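Local coordinates for phosphoenolpyruvate-protein phosphotransferase (PDB 3CI6) that probably catalyses transfer of phosphate from phosphoenolpyruvate to a histidine of a partner protein, this chain being its GAF domain, at residues V16-S21 and L29-N34. Numbering follows the deposited sequence.
Sequences VQEINS and LDIMVN
Ile31 lies across the side chain of Glu18, its CG2 methyl set between the carboxylate end of that residue and Ile19. This methyl packs 3.7 Å from OE1 of Glu18 and 3.8 Å from CG1 of Ile19, with CG of Glu18 a little farther off, while CD1 of Ile31 extends over helix 7-20 to within 3.7 Å of the backbone O of Glu18. Glu18 can reach the isoleucine because CG stands anti to the backbone N (chi1 -165°) and the chain runs on extended, carrying CG and the carboxylate across the CG1/CG2 side of Ile31. OE1 accepts a hydrogen bond from NE2 of Gln35, one turn beyond Ile31 on helix 25-40, which is consistent with holding the carboxylate over this side of Ile31. Deeper in the interface, Ile19 sends CD1 to CB of Met32, modelled as selenomethionine, 3.8 Å away; in the conformer described, the selenium end leads away from Ile19. The contact illustrates how two antiparallel helices joined by a short connection form a hairpin, their segment axes 9.3 Å apart and inclined at 163°, with apolar branches inside and the carboxylate of Glu18 at the more open edge. ND2 of Asn20 hydrogen-bonds to the backbone O of Met123 of the second subunit. Helix 144-167 runs beneath both helices, touching Ile19 through Gln156 and Met32 through Leu157, whereas Leu29 and Val33, on another face of helix 25-40, rest on strands 44-51 and 56-63 of the GAF sheet.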
# COMPACT_ATOMS: atom_id res chain seq x y z
N VAL B 16 0.79 -3.59 -7.82
CA VAL B 16 0.53 -3.93 -6.43
C VAL B 16 0.47 -5.46 -6.22
O VAL B 16 1.01 -6.03 -5.26
CB VAL B 16 -0.74 -3.23 -5.93
CG1 VAL B 16 -1.26 -3.88 -4.68
CG2 VAL B 16 -0.50 -1.76 -5.75
N GLN B 17 -0.15 -6.16 -7.17
CA GLN B 17 -0.28 -7.62 -7.07
C GLN B 17 1.06 -8.30 -7.24
O GLN B 17 1.36 -9.22 -6.50
CB GLN B 17 -1.37 -8.13 -8.02
CG GLN B 17 -2.73 -7.63 -7.52
CD GLN B 17 -3.91 -8.44 -7.92
OE1 GLN B 17 -4.50 -8.21 -8.99
NE2 GLN B 17 -4.33 -9.36 -7.02
N GLU B 18 1.88 -7.80 -8.15
CA GLU B 18 3.21 -8.39 -8.32
C GLU B 18 4.06 -8.14 -7.08
O GLU B 18 4.76 -9.07 -6.62
CB GLU B 18 3.88 -7.84 -9.57
CG GLU B 18 5.09 -8.65 -10.00
CD GLU B 18 5.83 -8.08 -11.21
OE1 GLU B 18 5.43 -7.04 -11.78
OE2 GLU B 18 6.86 -8.69 -11.56
N ILE B 19 4.00 -6.95 -6.49
CA ILE B 19 4.74 -6.71 -5.23
C ILE B 19 4.19 -7.60 -4.10
O ILE B 19 4.94 -8.17 -3.29
CB ILE B 19 4.68 -5.23 -4.83
CG1 ILE B 19 5.44 -4.36 -5.83
CG2 ILE B 19 5.27 -5.02 -3.43
CD1 ILE B 19 5.17 -2.87 -5.68
N ASN B 20 2.87 -7.70 -4.03
CA ASN B 20 2.21 -8.39 -2.94
C ASN B 20 2.59 -9.86 -2.89
O ASN B 20 2.80 -10.38 -1.78
CB ASN B 20 0.72 -8.13 -3.02
CG ASN B 20 -0.03 -8.76 -1.90
OD1 ASN B 20 -0.78 -9.71 -2.12
ND2 ASN B 20 0.16 -8.26 -0.67
N SER B 21 2.77 -10.47 -4.06
CA SER B 21 3.08 -11.91 -4.21
C SER B 21 4.57 -12.18 -4.35
O SER B 21 4.97 -13.30 -4.70
CB SER B 21 2.41 -12.47 -5.45
OG SER B 21 1.01 -12.41 -5.32
N LEU B 29 11.21 -4.45 -3.82
CA LEU B 29 11.85 -3.17 -4.15
C LEU B 29 12.21 -3.11 -5.64
O LEU B 29 12.03 -2.07 -6.29
CB LEU B 29 13.09 -2.94 -3.29
CG LEU B 29 12.86 -2.87 -1.79
CD1 LEU B 29 14.21 -2.77 -1.05
CD2 LEU B 29 11.91 -1.70 -1.41
N ASP B 30 12.74 -4.22 -6.14
CA ASP B 30 13.17 -4.30 -7.53
C ASP B 30 11.97 -4.18 -8.45
O ASP B 30 11.99 -3.46 -9.47
CB ASP B 30 13.93 -5.61 -7.76
CG ASP B 30 14.44 -5.79 -9.18
OD1 ASP B 30 15.20 -4.92 -9.64
OD2 ASP B 30 14.13 -6.86 -9.76
N ILE B 31 10.90 -4.91 -8.11
CA ILE B 31 9.66 -4.82 -8.90
C ILE B 31 9.15 -3.41 -8.90
O ILE B 31 8.79 -2.86 -9.94
CB ILE B 31 8.59 -5.75 -8.33
CG1 ILE B 31 8.95 -7.19 -8.61
CG2 ILE B 31 7.25 -5.48 -8.95
CD1 ILE B 31 8.25 -8.20 -7.64
N MSE B 32 9.11 -2.79 -7.73
CA MSE B 32 8.54 -1.44 -7.67
C MSE B 32 9.32 -0.43 -8.51
O MSE B 32 8.73 0.31 -9.28
CB MSE B 32 8.42 -0.92 -6.26
CG MSE B 32 7.62 0.37 -6.20
SE MSE B 32 7.43 0.90 -4.40
CE MSE B 32 9.36 1.08 -3.98
N VAL B 33 10.64 -0.38 -8.37
CA VAL B 33 11.39 0.67 -9.12
C VAL B 33 11.29 0.46 -10.62
O VAL B 33 11.18 1.42 -11.40
CB VAL B 33 12.86 0.86 -8.66
CG1 VAL B 33 12.87 1.29 -7.20
CG2 VAL B 33 13.70 -0.34 -8.94
N ASN B 34 11.34 -0.78 -11.08
CA ASN B 34 11.31 -1.05 -12.52
C ASN B 34 9.92 -0.80 -13.07
O ASN B 34 9.77 -0.22 -14.14
CB ASN B 34 11.79 -2.46 -12.77
CG ASN B 34 13.30 -2.53 -12.72
OD1 ASN B 34 13.97 -2.12 -13.68
ND2 ASN B 34 13.85 -2.96 -11.59